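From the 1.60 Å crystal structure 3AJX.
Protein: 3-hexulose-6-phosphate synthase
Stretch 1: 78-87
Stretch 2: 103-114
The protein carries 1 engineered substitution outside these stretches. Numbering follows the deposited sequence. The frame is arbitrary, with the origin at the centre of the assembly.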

ATOM      1  N   ALA A  78      15.317   7.405  -0.954  1.00  9.46           N
ATOM      2  CA  ALA A  78      14.888   7.057   0.391  1.00 10.63           C
ATOM      3  C   ALA A  78      16.016   6.383   1.162  1.00  8.13           C
ATOM      4  O   ALA A  78      16.822   5.650   0.590  1.00  9.47           O
ATOM      5  N   ASP A  79      16.068   6.649   2.464  1.00  7.92           N
ATOM      6  CA  ASP A  79      17.064   6.048   3.340  1.00  8.14           C
ATOM      7  C   ASP A  79      16.392   4.902   4.081  1.00  7.94           C
ATOM      8  O   ASP A  79      17.041   3.941   4.488  1.00  9.38           O
ATOM      9  N   LEU A  80      15.079   5.023   4.246  1.00  7.90           N
ATOM     10  CA  LEU A  80      14.276   4.015   4.925  1.00  8.08           C
ATOM     11  C   LEU A  80      12.976   3.826   4.155  1.00  8.88           C
ATOM     12  O   LEU A  80      12.433   4.782   3.601  1.00  8.44           O
ATOM     13  N   VAL A  81      12.481   2.592   4.122  1.00  8.32           N
ATOM     14  CA  VAL A  81      11.235   2.286   3.434  1.00  9.26           C
ATOM     15  C   VAL A  81      10.400   1.383   4.327  1.00  8.45           C
ATOM     16  O   VAL A  81      10.945   0.589   5.092  1.00  8.55           O
ATOM     17  N   THR A  82       9.081   1.516   4.239  1.00  6.14           N
ATOM     18  CA  THR A  82       8.201   0.681   5.043  1.00  5.88           C
ATOM     19  C   THR A  82       7.598  -0.458   4.251  1.00  6.05           C
ATOM     20  O   THR A  82       7.286  -0.320   3.067  1.00  7.99           O
ATOM     21  N   VAL A  83       7.451  -1.589   4.933  1.00  6.76           N
ATOM     22  CA  VAL A  83       6.837  -2.789   4.387  1.00  6.15           C
ATOM     23  C   VAL A  83       5.828  -3.143   5.470  1.00  6.43           C
ATOM     24  O   VAL A  83       6.125  -3.001   6.656  1.00  7.29           O
ATOM     25  N   LEU A  84       4.636  -3.575   5.076  1.00  5.15           N
ATOM     26  CA  LEU A  84       3.606  -3.929   6.051  1.00  6.80           C
ATOM     27  C   LEU A  84       3.922  -5.223   6.790  1.00  7.44           C
ATOM     28  O   LEU A  84       4.398  -6.188   6.198  1.00  8.20           O
ATOM     29  N   GLY A  85       3.655  -5.233   8.093  1.00  7.58           N
ATOM     30  CA  GLY A  85       3.887  -6.435   8.873  1.00  7.67           C
ATOM     31  C   GLY A  85       2.958  -7.548   8.416  1.00  8.95           C
ATOM     32  O   GLY A  85       3.209  -8.724   8.672  1.00  9.45           O
ATOM     33  N   SER A  86       1.879  -7.170   7.737  1.00  9.14           N
ATOM     34  CA  SER A  86       0.906  -8.132   7.229  1.00  9.24           C
ATOM     35  C   SER A  86       1.404  -8.825   5.961  1.00  9.17           C
ATOM     36  O   SER A  86       0.807  -9.800   5.505  1.00  9.22           O
ATOM     37  N   ALA A  87       2.489  -8.316   5.389  1.00  8.22           N
ATOM     38  CA  ALA A  87       3.050  -8.902   4.178  1.00  8.07           C
ATOM     39  C   ALA A  87       3.678 -10.257   4.472  1.00  7.50           C
ATOM     40  O   ALA A  87       4.008 -10.572   5.615  1.00  8.97           O
ATOM     41  N   ASN A 103      22.911  -0.482   1.751  1.00 11.77           N
ATOM     42  CA  ASN A 103      23.347  -0.020   3.065  1.00 12.58           C
ATOM     43  C   ASN A 103      22.298   0.933   3.628  1.00 10.79           C
ATOM     44  O   ASN A 103      22.620   1.987   4.179  1.00 11.57           O
ATOM     45  N   LYS A 104      21.034   0.555   3.465  1.00  9.30           N
ATOM     46  CA  LYS A 104      19.927   1.356   3.965  1.00  9.74           C
ATOM     47  C   LYS A 104      19.055   0.473   4.845  1.00  8.79           C
ATOM     48  O   LYS A 104      19.503  -0.586   5.285  1.00 10.11           O
ATOM     49  N   GLY A 105      17.821   0.880   5.121  1.00  8.97           N
ATOM     50  CA  GLY A 105      17.022   0.051   5.999  1.00  7.98           C
ATOM     51  C   GLY A 105      15.531  -0.050   5.784  1.00  7.50           C
ATOM     52  O   GLY A 105      14.900   0.813   5.177  1.00  7.88           O
ATOM     53  N   VAL A 106      14.973  -1.133   6.310  1.00  8.37           N
ATOM     54  CA  VAL A 106      13.552  -1.391   6.220  1.00  7.87           C
ATOM     55  C   VAL A 106      12.889  -1.216   7.573  1.00  9.35           C
ATOM     56  O   VAL A 106      13.409  -1.657   8.602  1.00  9.07           O
ATOM     57  N   VAL A 107      11.739  -0.557   7.560  1.00  8.05           N
ATOM     58  CA  VAL A 107      10.953  -0.357   8.760  1.00  6.67           C
ATOM     59  C   VAL A 107       9.669  -1.125   8.504  1.00  6.37           C
ATOM     60  O   VAL A 107       9.018  -0.929   7.482  1.00  7.72           O
ATOM     61  N   VAL A 108       9.311  -2.028   9.406  1.00  6.45           N
ATOM     62  CA  VAL A 108       8.079  -2.775   9.212  1.00  5.93           C
ATOM     63  C   VAL A 108       6.957  -2.051   9.948  1.00  7.38           C
ATOM     64  O   VAL A 108       7.022  -1.856  11.161  1.00  7.58           O
ATOM     65  N   ASP A 109       5.949  -1.628   9.192  1.00  7.13           N
ATOM     66  CA  ASP A 109       4.802  -0.912   9.740  1.00  6.23           C
ATOM     67  C   ASP A 109       3.798  -1.943  10.243  1.00  7.41           C
ATOM     68  O   ASP A 109       3.217  -2.690   9.454  1.00  7.91           O
ATOM     69  N   LEU A 110       3.593  -1.983  11.557  1.00  7.12           N
ATOM     70  CA  LEU A 110       2.681  -2.958  12.144  1.00  6.99           C
ATOM     71  C   LEU A 110       1.227  -2.500  12.205  1.00  8.79           C
ATOM     72  O   LEU A 110       0.418  -3.070  12.941  1.00  8.82           O
ATOM     73  N   ILE A 111       0.890  -1.481  11.421  1.00  7.99           N
ATOM     74  CA  ILE A 111      -0.477  -0.977  11.388  1.00  9.06           C
ATOM     75  C   ILE A 111      -1.453  -2.120  11.087  1.00  9.25           C
ATOM     76  O   ILE A 111      -1.196  -2.966  10.226  1.00  8.28           O
ATOM     77  N   GLY A 112      -2.563  -2.154  11.816  1.00  9.84           N
ATOM     78  CA  GLY A 112      -3.560  -3.187  11.604  1.00 11.01           C
ATOM     79  C   GLY A 112      -3.248  -4.558  12.182  1.00 11.94           C
ATOM     80  O   GLY A 112      -4.084  -5.463  12.112  1.00 12.01           O
ATOM     81  N   ILE A 113      -2.052  -4.728  12.741  1.00 11.51           N
ATOM     82  CA  ILE A 113      -1.665  -6.008  13.324  1.00 11.63           C
ATOM     83  C   ILE A 113      -2.258  -6.150  14.722  1.00 12.23           C
ATOM     84  O   ILE A 113      -2.111  -5.263  15.558  1.00 11.26           O
ATOM     85  N   GLU A 114      -2.927  -7.271  14.968  1.00 13.78           N
ATOM     86  CA  GLU A 114      -3.544  -7.513  16.267  1.00 17.28           C
ATOM     87  C   GLU A 114      -2.485  -7.909  17.295  1.00 16.45           C
ATOM     88  O   GLU A 114      -2.559  -7.504  18.455  1.00 20.61           O
TER

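The most unusual feature of this contact is Gly85, which lies just beyond the first strand where the second stretch crowds against its backbone. A CB built on Gly85 would point toward the other stretch and lie 2.7 Å from Leu110 CD2, a clash, and 3.5 Å from Val108 CG1. Without one, the backbone comes close enough for Gly85 CA to sit 3.4 Å from Val108 CG1, while Gly85 N donates to Asp109 O at 2.9 Å.

This bond ends a parallel ladder in which strands 80-84 and 105-109 pair in register. Val81 and Val83 supply both the N-H and the C=O groups on their strand; Val107 N to Val81 O, at 2.8 Å and 174°, is the shortest and straightest of the backbone bonds. Because the strands lie side by side, their side chains project to the two faces of the sheet and meet neighbours along each face.

On one face lie Val81, Val83, Val106 and Val108. Val81 is m and the other three are t. Val106 touches both valines of the first strand, with its CG2 4.1 Å from Val81 CG2 and its CG1 3.9 Å from Val83 CG2.

The face of Leu80, Thr82, Leu84, Val107 and Asp109 is more mixed. Leu80 (m, t) brings its end back toward the second strand over Gly105, where a CB would lie a tight 3.2 Å from Leu80 CD2; this same CD2 is 4.4 Å from Val107 CG2. Thr82 is p, with its CG2 4.1 Å from Val107 CB and its hydroxyl hydrogen-bonded elsewhere in the structure. Leu84 (m, t) reaches past Asp109 to place CD2 3.7 Å from Ile111 CG2. The t rotamer of Asp109 lets OD1 accept from Ile111 N at 2.9 Å, bracing the chain as it leaves the strand.

Beyond the strands, Ile113 (m, m) points toward the first stretch and lays CD1 3.8 Å from Ser86 N, within the Leu84-Ala87 type I turn. Water 2 links this turn to the second stretch, accepting from Ser86 N at 3.2 Å and donating to Asp109 O at 3.0 Å and Ile111 O at 2.8 Å.

At the other end, Lys104 points toward the first stretch. With chi1 m and the remaining torsions t, its extended chain carries NZ to Ala78 O, a hydrogen bond of 2.9 Å. Asp79 OD2 stays 4.5 Å from Lys104 NZ, beyond a salt bridge, but water 1 joins them, donating to Asp79 OD2 at 2.8 Å and accepting from Lys104 NZ at 3.0 Å.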

ATOM      1  CB  ALA A  78      13.676   6.133   0.335  1.00 10.08           C
ATOM      2  CB  ASP A  79      17.579   7.075   4.345  1.00  9.88           C
ATOM      3  CG  ASP A  79      18.328   8.209   3.678  1.00 10.73           C
ATOM      4  OD1 ASP A  79      17.861   9.366   3.770  1.00 10.51           O
ATOM      5  OD2 ASP A  79      19.379   7.930   3.058  1.00 12.35           O
ATOM      6  CB  LEU A  80      13.944   4.466   6.353  1.00  8.48           C
ATOM      7  CG  LEU A  80      15.099   4.652   7.343  1.00  7.24           C
ATOM      8  CD1 LEU A  80      14.582   5.345   8.602  1.00  8.09           C
ATOM      9  CD2 LEU A  80      15.715   3.304   7.675  1.00  8.98           C
ATOM     10  CB  VAL A  81      11.484   1.554   2.096  1.00 11.43           C
ATOM     11  CG1 VAL A  81      12.336   2.416   1.180  1.00 12.94           C
ATOM     12  CG2 VAL A  81      12.151   0.217   2.351  1.00 14.45           C
ATOM     13  CB  THR A  82       7.020   1.469   5.666  1.00  6.31           C
ATOM     14  OG1 THR A  82       6.257   2.113   4.640  1.00  6.76           O
ATOM     15  CG2 THR A  82       7.527   2.492   6.645  1.00  6.09           C
ATOM     16  CB  VAL A  83       7.845  -3.947   4.252  1.00  7.94           C
ATOM     17  CG1 VAL A  83       7.133  -5.207   3.756  1.00  8.26           C
ATOM     18  CG2 VAL A  83       8.960  -3.556   3.306  1.00  9.80           C
ATOM     19  CB  LEU A  84       2.246  -4.080   5.364  1.00  8.29           C
ATOM     20  CG  LEU A  84       1.628  -2.806   4.797  1.00  9.12           C
ATOM     21  CD1 LEU A  84       0.307  -3.133   4.101  1.00 10.61           C
ATOM     22  CD2 LEU A  84       1.407  -1.809   5.929  1.00 10.46           C
ATOM     23  CB  SER A  86      -0.412  -7.430   6.923  1.00 10.86           C
ATOM     24  OG  SER A  86      -0.200  -6.372   6.010  1.00 15.11           O
ATOM     25  CB  ALA A  87       4.097  -7.972   3.579  1.00  7.53           C
ATOM     26  CB  ASN A 103      24.701   0.689   2.975  1.00 17.39           C
ATOM     27  CG  ASN A 103      25.811  -0.239   2.534  1.00 22.77           C
ATOM     28  OD1 ASN A 103      26.062  -1.268   3.164  1.00 27.46           O
ATOM     29  ND2 ASN A 103      26.481   0.115   1.444  1.00 27.10           N
ATOM     30  CB  LYS A 104      19.148   1.962   2.793  1.00  9.70           C
ATOM     31  CG  LYS A 104      19.927   3.102   2.123  1.00 10.01           C
ATOM     32  CD  LYS A 104      19.215   3.704   0.922  1.00 10.85           C
ATOM     33  CE  LYS A 104      19.971   4.931   0.412  1.00 11.47           C
ATOM     34  NZ  LYS A 104      19.342   5.549  -0.793  1.00 11.51           N
ATOM     35  CB  VAL A 106      13.267  -2.835   5.743  1.00  8.76           C
ATOM     36  CG1 VAL A 106      11.786  -3.149   5.897  1.00  9.53           C
ATOM     37  CG2 VAL A 106      13.686  -2.998   4.297  1.00 10.35           C
ATOM     38  CB  VAL A 107      10.619   1.130   8.978  1.00  5.19           C
ATOM     39  CG1 VAL A 107       9.627   1.285  10.143  1.00  7.10           C
ATOM     40  CG2 VAL A 107      11.898   1.899   9.258  1.00  7.07           C
ATOM     41  CB  VAL A 108       8.218  -4.226   9.722  1.00  7.34           C
ATOM     42  CG1 VAL A 108       6.878  -4.945   9.618  1.00  7.44           C
ATOM     43  CG2 VAL A 108       9.274  -4.960   8.896  1.00  6.57           C
ATOM     44  CB  ASP A 109       4.167  -0.046   8.646  1.00  7.80           C
ATOM     45  CG  ASP A 109       3.124   0.902   9.187  1.00 10.82           C
ATOM     46  OD1 ASP A 109       2.543   0.600  10.247  1.00 11.31           O
ATOM     47  OD2 ASP A 109       2.875   1.944   8.546  1.00 13.64           O
ATOM     48  CB  LEU A 110       3.183  -3.352  13.540  1.00  8.11           C
ATOM     49  CG  LEU A 110       4.579  -3.996  13.539  1.00  8.58           C
ATOM     50  CD1 LEU A 110       5.046  -4.258  14.963  1.00  8.62           C
ATOM     51  CD2 LEU A 110       4.551  -5.302  12.744  1.00  8.58           C
ATOM     52  CB  ILE A 111      -0.623   0.135  10.312  1.00  9.08           C
ATOM     53  CG1 ILE A 111      -2.037   0.719  10.341  1.00 10.14           C
ATOM     54  CG2 ILE A 111      -0.309  -0.425   8.935  1.00 10.55           C
ATOM     55  CD1 ILE A 111      -2.201   1.963   9.482  1.00 10.20           C
ATOM     56  CB  ILE A 113      -0.127  -6.138  13.413  1.00 11.82           C
ATOM     57  CG1 ILE A 113       0.480  -6.113  12.006  1.00 12.58           C
ATOM     58  CG2 ILE A 113       0.247  -7.428  14.132  1.00 10.83           C
ATOM     59  CD1 ILE A 113       0.136  -7.318  11.160  1.00 13.19           C
ATOM     60  CB  GLU A 114      -4.599  -8.617  16.146  1.00 20.18           C
ATOM     61  CG  GLU A 114      -5.646  -8.614  17.252  1.00 26.78           C
ATOM     62  CD  GLU A 114      -5.042  -8.701  18.641  1.00 30.09           C
ATOM     63  OE1 GLU A 114      -4.194  -9.591  18.862  1.00 33.68           O
ATOM     64  OE2 GLU A 114      -5.421  -7.881  19.510  1.00 30.35           O
TER
HETATM   65  O   HOH W   1      19.377   8.403   0.276  1.00 16.14           O
HETATM   66  O   HOH W   2       0.784  -4.385   8.749  1.00 12.15           O